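Local coordinates for mitotic checkpoint control protein kinase BUB1 (Drosophila melanogaster, PDB 6JKK) that probably binds ATP and phosphorylates other proteins, through the kinase domain of the mitotic checkpoint protein BubR1, at residues K60-G63 and S69-V72; Y92-I97 and S127-E132; H52-E57 and I117-V122. All blocks are in the same frame, centred on the assembly; numbering follows the deposited sequence.

Contact 1 of 3, residues K60-G63 and S69-V72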
loop_
_atom_site.group_PDB
_atom_site.type_symbol
_atom_site.label_atom_id
_atom_site.label_comp_id
_atom_site.label_asym_id
_atom_site.label_seq_id
_atom_site.Cartn_x
_atom_site.Cartn_y
_atom_site.Cartn_z
ATOM N N LYS A 60 8.388 -21.190 -2.917
ATOM C CA LYS A 60 8.896 -20.588 -4.148
ATOM C C LYS A 60 9.320 -19.126 -3.987
ATOM O O LYS A 60 8.728 -18.369 -3.218
ATOM C CB LYS A 60 7.848 -20.718 -5.261
ATOM C CG LYS A 60 7.622 -22.160 -5.703
ATOM C CD LYS A 60 6.709 -22.268 -6.920
ATOM C CE LYS A 60 5.237 -22.078 -6.572
ATOM N NZ LYS A 60 4.354 -22.476 -7.717
ATOM N N MET A 61 10.362 -18.737 -4.715
ATOM C CA MET A 61 10.809 -17.345 -4.723
ATOM C C MET A 61 9.777 -16.473 -5.417
ATOM O O MET A 61 9.254 -16.846 -6.470
ATOM C CB MET A 61 12.170 -17.241 -5.432
ATOM C CG MET A 61 12.780 -15.844 -5.505
ATOM S SD MET A 61 12.244 -14.853 -6.925
ATOM C CE MET A 61 12.896 -15.789 -8.307
ATOM N N ILE A 62 9.472 -15.318 -4.830
ATOM C CA ILE A 62 8.638 -14.325 -5.498
ATOM C C ILE A 62 9.532 -13.209 -6.027
ATOM O O ILE A 62 9.510 -12.875 -7.218
ATOM C CB ILE A 62 7.595 -13.717 -4.553
ATOM C CG1 ILE A 62 6.593 -14.779 -4.094
ATOM C CG2 ILE A 62 6.878 -12.568 -5.248
ATOM C CD1 ILE A 62 5.860 -15.452 -5.248
ATOM N N GLY A 63 10.341 -12.652 -5.131
ATOM C CA GLY A 63 11.247 -11.579 -5.490
ATOM C C GLY A 63 12.520 -11.694 -4.685
ATOM O O GLY A 63 12.512 -12.236 -3.576
ATOM N N SER A 69 14.502 -10.737 0.156
ATOM C CA SER A 69 13.721 -11.516 -0.794
ATOM C C SER A 69 12.332 -11.761 -0.225
ATOM O O SER A 69 12.086 -11.523 0.962
ATOM C CB SER A 69 14.413 -12.854 -1.078
ATOM O OG SER A 69 14.533 -13.621 0.109
ATOM N N VAL A 70 11.420 -12.211 -1.081
ATOM C CA VAL A 70 10.085 -12.609 -0.652
ATOM C C VAL A 70 9.815 -14.004 -1.187
ATOM O O VAL A 70 10.070 -14.289 -2.366
ATOM C CB VAL A 70 8.990 -11.630 -1.158
ATOM C CG1 VAL A 70 7.604 -12.161 -0.818
ATOM C CG2 VAL A 70 9.175 -10.256 -0.541
ATOM N N TYR A 71 9.314 -14.872 -0.316
ATOM C CA TYR A 71 9.003 -16.251 -0.680
ATOM C C TYR A 71 7.558 -16.556 -0.326
ATOM O O TYR A 71 7.017 -15.984 0.623
ATOM C CB TYR A 71 9.935 -17.218 0.062
ATOM C CG TYR A 71 11.274 -17.409 -0.616
ATOM C CD1 TYR A 71 12.296 -16.476 -0.464
ATOM C CD2 TYR A 71 11.514 -18.522 -1.417
ATOM C CE1 TYR A 71 13.519 -16.647 -1.100
ATOM C CE2 TYR A 71 12.734 -18.704 -2.047
ATOM C CZ TYR A 71 13.730 -17.762 -1.886
ATOM O OH TYR A 71 14.942 -17.938 -2.518
ATOM N N VAL A 72 6.926 -17.434 -1.100
ATOM C CA VAL A 72 5.589 -17.908 -0.753
ATOM C C VAL A 72 5.750 -19.259 -0.063
ATOM O O VAL A 72 6.619 -20.055 -0.434
ATOM C CB VAL A 72 4.652 -17.996 -1.989
ATOM C CG1 VAL A 72 5.291 -18.807 -3.100
ATOM C CG2 VAL A 72 3.294 -18.577 -1.607
#

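Contact 2 of 3, residues Y92-I97 and S127-E132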
loop_
_atom_site.group_PDB
_atom_site.type_symbol
_atom_site.label_atom_id
_atom_site.label_comp_id
_atom_site.label_asym_id
_atom_site.label_seq_id
_atom_site.Cartn_x
_atom_site.Cartn_y
_atom_site.Cartn_z
ATOM N N TYR A 92 13.449 -3.519 12.012
ATOM C CA TYR A 92 12.618 -3.448 13.209
ATOM C C TYR A 92 11.471 -2.486 12.959
ATOM O O TYR A 92 10.350 -2.702 13.426
ATOM C CB TYR A 92 13.438 -2.963 14.403
ATOM C CG TYR A 92 14.554 -3.898 14.802
ATOM C CD1 TYR A 92 14.308 -4.995 15.617
ATOM C CD2 TYR A 92 15.858 -3.685 14.362
ATOM C CE1 TYR A 92 15.325 -5.850 15.986
ATOM C CE2 TYR A 92 16.885 -4.537 14.731
ATOM C CZ TYR A 92 16.603 -5.619 15.538
ATOM O OH TYR A 92 17.604 -6.484 15.910
ATOM N N TRP A 93 11.760 -1.424 12.211
ATOM C CA TRP A 93 10.796 -0.352 11.975
ATOM C C TRP A 93 9.512 -0.854 11.336
ATOM O O TRP A 93 8.412 -0.453 11.729
ATOM C CB TRP A 93 11.431 0.735 11.104
ATOM C CG TRP A 93 10.528 1.905 10.832
ATOM C CD1 TRP A 93 9.882 2.198 9.655
ATOM C CD2 TRP A 93 10.172 2.940 11.755
ATOM N NE1 TRP A 93 9.147 3.357 9.799
ATOM C CE2 TRP A 93 9.311 3.830 11.075
ATOM C CE3 TRP A 93 10.499 3.202 13.090
ATOM C CZ2 TRP A 93 8.776 4.964 11.696
ATOM C CZ3 TRP A 93 9.968 4.322 13.699
ATOM C CH2 TRP A 93 9.116 5.190 13.006
ATOM N N GLU A 94 9.647 -1.728 10.346
ATOM C CA GLU A 94 8.474 -2.294 9.695
ATOM C C GLU A 94 7.558 -3.015 10.696
ATOM O O GLU A 94 6.333 -2.863 10.646
ATOM C CB GLU A 94 8.897 -3.228 8.562
ATOM C CG GLU A 94 7.745 -3.965 7.913
ATOM C CD GLU A 94 8.184 -4.704 6.678
ATOM O OE1 GLU A 94 9.394 -4.672 6.367
ATOM O OE2 GLU A 94 7.319 -5.307 6.022
ATOM N N PHE A 95 8.157 -3.772 11.615
ATOM C CA PHE A 95 7.412 -4.494 12.640
ATOM C C PHE A 95 6.703 -3.476 13.536
ATOM O O PHE A 95 5.514 -3.628 13.835
ATOM C CB PHE A 95 8.362 -5.399 13.450
ATOM C CG PHE A 95 7.668 -6.453 14.288
ATOM C CD1 PHE A 95 6.349 -6.821 14.044
ATOM C CD2 PHE A 95 8.348 -7.067 15.344
ATOM C CE1 PHE A 95 5.717 -7.792 14.829
ATOM C CE2 PHE A 95 7.730 -8.036 16.132
ATOM C CZ PHE A 95 6.414 -8.398 15.881
ATOM N N TYR A 96 7.415 -2.420 13.930
ATOM C CA TYR A 96 6.815 -1.363 14.751
ATOM C C TYR A 96 5.567 -0.750 14.105
ATOM O O TYR A 96 4.516 -0.671 14.743
ATOM C CB TYR A 96 7.829 -0.250 15.067
ATOM C CG TYR A 96 7.159 1.016 15.586
ATOM C CD1 TYR A 96 6.739 1.113 16.909
ATOM C CD2 TYR A 96 6.933 2.107 14.746
ATOM C CE1 TYR A 96 6.106 2.261 17.382
ATOM C CE2 TYR A 96 6.301 3.263 15.210
ATOM C CZ TYR A 96 5.895 3.331 16.528
ATOM O OH TYR A 96 5.276 4.469 17.002
ATOM N N ILE A 97 5.690 -0.314 12.853
ATOM C CA ILE A 97 4.562 0.305 12.155
ATOM C C ILE A 97 3.353 -0.632 12.114
ATOM O O ILE A 97 2.227 -0.227 12.415
ATOM C CB ILE A 97 4.929 0.725 10.707
ATOM C CG1 ILE A 97 5.957 1.868 10.704
ATOM C CG2 ILE A 97 3.664 1.105 9.925
ATOM C CD1 ILE A 97 5.487 3.162 11.386
ATOM N N SER A 127 15.754 -10.051 9.494
ATOM C CA SER A 127 14.427 -10.369 9.988
ATOM C C SER A 127 13.705 -11.183 8.923
ATOM O O SER A 127 14.029 -11.092 7.732
ATOM C CB SER A 127 13.640 -9.084 10.265
ATOM O OG SER A 127 13.697 -8.189 9.158
ATOM N N VAL A 128 12.749 -11.997 9.358
ATOM C CA VAL A 128 11.798 -12.614 8.443
ATOM C C VAL A 128 10.415 -12.346 9.003
ATOM O O VAL A 128 10.120 -12.732 10.133
ATOM C CB VAL A 128 12.005 -14.136 8.296
ATOM C CG1 VAL A 128 10.847 -14.746 7.525
ATOM C CG2 VAL A 128 13.327 -14.445 7.580
ATOM N N TYR A 129 9.586 -11.652 8.225
ATOM C CA TYR A 129 8.209 -11.370 8.613
ATOM C C TYR A 129 7.243 -12.204 7.773
ATOM O O TYR A 129 7.336 -12.249 6.541
ATOM C CB TYR A 129 7.906 -9.870 8.469
ATOM C CG TYR A 129 8.740 -9.013 9.401
ATOM C CD1 TYR A 129 8.848 -9.331 10.752
ATOM C CD2 TYR A 129 9.434 -7.907 8.928
ATOM C CE1 TYR A 129 9.615 -8.561 11.604
ATOM C CE2 TYR A 129 10.206 -7.135 9.771
ATOM C CZ TYR A 129 10.295 -7.469 11.106
ATOM O OH TYR A 129 11.063 -6.695 11.946
ATOM N N ILE A 130 6.316 -12.867 8.454
ATOM C CA ILE A 130 5.358 -13.749 7.809
ATOM C C ILE A 130 3.967 -13.113 7.817
ATOM O O ILE A 130 3.427 -12.798 8.885
ATOM C CB ILE A 130 5.318 -15.104 8.533
ATOM C CG1 ILE A 130 6.703 -15.759 8.461
ATOM C CG2 ILE A 130 4.263 -16.006 7.914
ATOM C CD1 ILE A 130 6.852 -17.066 9.244
ATOM N N SER A 131 3.396 -12.919 6.629
ATOM C CA SER A 131 2.061 -12.320 6.490
ATOM C C SER A 131 1.218 -13.114 5.487
ATOM O O SER A 131 1.713 -14.045 4.868
ATOM C CB SER A 131 2.169 -10.855 6.053
ATOM O OG SER A 131 2.897 -10.739 4.838
ATOM N N GLU A 132 -0.049 -12.748 5.312
ATOM C CA GLU A 132 -0.931 -13.527 4.433
ATOM C C GLU A 132 -0.571 -13.395 2.953
ATOM O O GLU A 132 -0.284 -12.296 2.473
ATOM C CB GLU A 132 -2.401 -13.134 4.647
ATOM C CG GLU A 132 -3.382 -13.999 3.858
ATOM C CD GLU A 132 -4.834 -13.623 4.086
ATOM O OE1 GLU A 132 -5.092 -12.679 4.861
ATOM O OE2 GLU A 132 -5.712 -14.271 3.479
#

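Contact 3 of 3, residues H52-E57 and I117-V122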
loop_
_atom_site.group_PDB
_atom_site.type_symbol
_atom_site.label_atom_id
_atom_site.label_comp_id
_atom_site.label_asym_id
_atom_site.label_seq_id
_atom_site.Cartn_x
_atom_site.Cartn_y
_atom_site.Cartn_z
ATOM N N HIS A 52 9.079 -20.423 16.851
ATOM C CA HIS A 52 8.596 -21.073 18.070
ATOM C C HIS A 52 8.025 -22.463 17.769
ATOM O O HIS A 52 8.747 -23.346 17.316
ATOM C CB HIS A 52 7.562 -20.196 18.782
ATOM C CG HIS A 52 8.137 -18.947 19.371
ATOM N ND1 HIS A 52 9.259 -18.950 20.172
ATOM C CD2 HIS A 52 7.740 -17.654 19.283
ATOM C CE1 HIS A 52 9.530 -17.715 20.552
ATOM N NE2 HIS A 52 8.622 -16.909 20.029
ATOM N N ASN A 53 6.733 -22.653 18.021
ATOM C CA ASN A 53 6.095 -23.948 17.782
ATOM C C ASN A 53 5.524 -24.091 16.370
ATOM O O ASN A 53 5.095 -25.176 15.970
ATOM C CB ASN A 53 4.997 -24.211 18.819
ATOM C CG ASN A 53 5.552 -24.649 20.166
ATOM O OD1 ASN A 53 6.465 -25.474 20.237
ATOM N ND2 ASN A 53 5.001 -24.100 21.241
ATOM N N GLU A 54 5.526 -22.995 15.617
ATOM C CA GLU A 54 4.894 -22.970 14.304
ATOM C C GLU A 54 5.876 -23.317 13.188
ATOM O O GLU A 54 6.952 -22.722 13.091
ATOM C CB GLU A 54 4.266 -21.598 14.064
ATOM C CG GLU A 54 3.456 -21.096 15.256
ATOM C CD GLU A 54 2.314 -22.026 15.627
ATOM O OE1 GLU A 54 2.071 -22.220 16.837
ATOM O OE2 GLU A 54 1.649 -22.556 14.710
ATOM N N LYS A 55 5.507 -24.291 12.356
ATOM C CA LYS A 55 6.348 -24.706 11.231
ATOM C C LYS A 55 5.764 -24.255 9.893
ATOM O O LYS A 55 4.548 -24.298 9.685
ATOM C CB LYS A 55 6.562 -26.223 11.228
ATOM C CG LYS A 55 7.293 -26.736 9.985
ATOM C CD LYS A 55 7.499 -28.237 10.019
ATOM C CE LYS A 55 8.523 -28.621 11.061
ATOM N NZ LYS A 55 8.869 -30.070 10.986
ATOM N N PHE A 56 6.636 -23.812 8.994
ATOM C CA PHE A 56 6.209 -23.295 7.703
ATOM C C PHE A 56 6.959 -24.000 6.583
ATOM O O PHE A 56 8.140 -24.300 6.720
ATOM C CB PHE A 56 6.492 -21.794 7.617
ATOM C CG PHE A 56 5.769 -20.979 8.646
ATOM C CD1 PHE A 56 6.265 -20.870 9.940
ATOM C CD2 PHE A 56 4.599 -20.313 8.315
ATOM C CE1 PHE A 56 5.599 -20.114 10.893
ATOM C CE2 PHE A 56 3.923 -19.550 9.257
ATOM C CZ PHE A 56 4.424 -19.448 10.547
ATOM N N GLU A 57 6.265 -24.283 5.487
ATOM C CA GLU A 57 6.940 -24.678 4.255
ATOM C C GLU A 57 7.423 -23.383 3.627
ATOM O O GLU A 57 6.685 -22.401 3.613
ATOM C CB GLU A 57 5.962 -25.325 3.276
ATOM C CG GLU A 57 5.495 -26.727 3.610
ATOM C CD GLU A 57 4.418 -27.195 2.644
ATOM O OE1 GLU A 57 3.954 -26.357 1.838
ATOM O OE2 GLU A 57 4.034 -28.383 2.692
ATOM N N ILE A 117 1.467 -8.848 10.429
ATOM C CA ILE A 117 2.613 -9.737 10.615
ATOM C C ILE A 117 2.199 -10.821 11.603
ATOM O O ILE A 117 2.045 -10.566 12.809
ATOM C CB ILE A 117 3.887 -8.956 11.043
ATOM C CG1 ILE A 117 4.309 -8.016 9.917
ATOM C CG2 ILE A 117 5.058 -9.907 11.393
ATOM C CD1 ILE A 117 5.536 -7.166 10.209
ATOM N N ASP A 118 1.957 -12.021 11.074
ATOM C CA ASP A 118 1.511 -13.137 11.896
ATOM C C ASP A 118 2.628 -13.629 12.807
ATOM O O ASP A 118 2.387 -13.999 13.961
ATOM C CB ASP A 118 1.034 -14.298 11.021
ATOM C CG ASP A 118 -0.231 -13.978 10.243
ATOM O OD1 ASP A 118 -0.925 -12.995 10.580
ATOM O OD2 ASP A 118 -0.535 -14.735 9.298
ATOM N N TYR A 119 3.844 -13.654 12.266
ATOM C CA TYR A 119 5.012 -14.132 12.997
ATOM C C TYR A 119 6.250 -13.360 12.573
ATOM O O TYR A 119 6.359 -12.909 11.421
ATOM C CB TYR A 119 5.219 -15.636 12.771
ATOM C CG TYR A 119 4.104 -16.469 13.355
ATOM C CD1 TYR A 119 3.058 -16.922 12.559
ATOM C CD2 TYR A 119 4.081 -16.774 14.709
ATOM C CE1 TYR A 119 2.026 -17.669 13.098
ATOM C CE2 TYR A 119 3.060 -17.519 15.255
ATOM C CZ TYR A 119 2.037 -17.965 14.447
ATOM O OH TYR A 119 1.018 -18.710 15.000
ATOM N N ALA A 120 7.180 -13.206 13.513
ATOM C CA ALA A 120 8.420 -12.486 13.248
ATOM C C ALA A 120 9.615 -13.268 13.757
ATOM O O ALA A 120 9.685 -13.623 14.932
ATOM C CB ALA A 120 8.388 -11.098 13.897
ATOM N N LEU A 121 10.563 -13.535 12.866
ATOM C CA LEU A 121 11.820 -14.137 13.274
ATOM C C LEU A 121 12.866 -13.041 13.152
ATOM O O LEU A 121 13.119 -12.531 12.056
ATOM C CB LEU A 121 12.156 -15.319 12.368
ATOM C CG LEU A 121 13.329 -16.215 12.750
ATOM C CD1 LEU A 121 13.052 -16.912 14.077
ATOM C CD2 LEU A 121 13.596 -17.231 11.645
ATOM N N VAL A 122 13.449 -12.658 14.283
ATOM C CA VAL A 122 14.329 -11.493 14.339
ATOM C C VAL A 122 15.738 -11.854 14.820
ATOM O O VAL A 122 15.951 -12.125 16.004
ATOM C CB VAL A 122 13.716 -10.403 15.246
ATOM C CG1 VAL A 122 14.615 -9.197 15.301
ATOM C CG2 VAL A 122 12.335 -10.007 14.733
#

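Contact 1 of 3, residues K60-G63 and S69-V72
Lys60 and Val72 form an antiparallel hydrogen-bonded pair. Its stronger half runs from Val72 N to Lys60 O at 2.9 Å with an N-H...O angle of 163°, while the return bond from Lys60 N to Val72 O stretches to 3.3 Å. Val70 O takes two donors, Ile62 N at 2.7 Å and Gly63 N at 3.2 Å, and Val70 N donates to Gly63 O. Ile62 and Gly63 thus both face Val70, a classic beta bulge. Between these pairs Met61 and Tyr71 make a non-hydrogen-bonded pair: Met61 CA sits over one face of the tyrosine ring, 3.9 Å from its centroid, a CH-pi contact. Val72 CG1, set between backbone N and carbonyl carbon (chi1 53°), meets Lys60 CB at 3.9 Å and Ile62 CD1 at 4.0 Å. Further out, Tyr71 packs on Leu43 and Pro45, and backbone bonds from Ser69 to Gln86 and from Tyr71 to Leu84 tie the hairpin to strand 80-87. The nearest side-chain atoms of Val70 and Lys85, predicted to bind ATP, are about 4 Å apart. By sequence and place, this bulged hairpin matches the glycine-rich loop hairpin of the kinase N-lobe, which binds nucleotide in relatives.

Contact 2 of 3, residues Y92-I97 and S127-E132
The rings of Phe95 and Tyr129 meet with their centroids 5.5 Å apart and their planes at 38°. Around the Tyr129 ring, Phe95 CB and Glu94 CD approach from the helix. The closest touch is made by the methylene of Phe95, whose CB is 3.4 Å from Tyr129 OH and 3.7 Å from Tyr129 CZ. Phe95 CG stands anti to the backbone N (chi1 -165°), and the end of its ring leads away from strand 127-132; the CB and CG end of the side chain bears on the tyrosine. Glu94 lies alongside Tyr129 with the two side chains running opposite ways, its carboxylate plane 60° from the ring and its CD 4.1 Å from Tyr129 CD2. Tyr92 CA lies 3.8 Å from Tyr129 OH. Ala120 of the adjoining strand touches both aromatic rings.

No hydrogen bond crosses between the segments; the polar ends have partners outside them. Tyr129 OH donates to Asn91 O; Asn91 N also bonds Ser127 OG, and Asn91 OD1 accepts from Glu94 N, so this residue just before Tyr92 couples strand to helix. The extended Glu94 side chain places OE2 in a salt bridge with Lys85, and the same oxygen bonds a glycerol, probably from the crystallisation liquor. Chemically, the contact joins an apolar seat at Phe95 to a carboxylate kept facing the predicted ATP-binding lysine, consistent with the lysine-glutamate pair of kinases whose helix C is swung inward.

Contact 3 of 3, residues H52-E57 and I117-V122
Tyr119 reaches across the curved beta sheet of the kinase N-lobe to Glu54 and Phe56, linking strand 119-122 to strand 54-64 although three other strands lie between them in the sheet order. The backbones stay well apart, with Glu54 CA and Tyr119 CA 8.9 Å from each other, so side chains alone span the gap. The edge of Phe56 turns toward the face of Tyr119 in an offset edge-to-face pair, with centroids 5.6 Å apart and planes at 69°. Its CZ is the touching atom, 3.5 Å from Tyr119 CD1. Ile130 packs against the Phe56 ring and the CB of Tyr119, and Val51 of strand 47-51 also touches Tyr119. Asp118 and Tyr119 both face Ile130, a classic beta bulge.

Replacing Tyr119 by an alanine would probably open a gap between the two strands, leaving the edge of Phe56 without its ring partner and the methylene of Glu54 without its cover.

Glu54 crosses the tyrosine at about a right angle, its CB over one face of the Tyr119 ring, toward the rim. The chain bends at chi2 (-60°), and the carboxylate lies 13° from the ring plane. No hydrogen bond joins this pair; Glu54 OE2 is bonded to His75 NE2, and the tyrosine hydroxyl meets carbon, Tyr119 OH lying 3.4 Å from Glu54 CG.

How the contacts relate
From the N terminus, residues 52-57 open contact 3, and strand 54-64 runs on into 60-63, where contact 1 opens and soon closes at 69-72 as a tight hairpin. Contact 1 is therefore nested inside the long loop that contact 3 closes at 117-122. Helix 92-104 opens contact 2 before that closure, and contact 2 closes afterwards at 127-132, so contacts 2 and 3 cross, whereas 1 and 2 follow in series. Contacts 2 and 3 also touch, as strands 119-122 and 127-132 are neighbours: Ile130 O and Asp118 N lie 2.7 Å apart, a probable hydrogen bond. All three reach one sheet, joining the hairpin 54-64/68-75, strands 119-122 and 127-132, and helix 92-104.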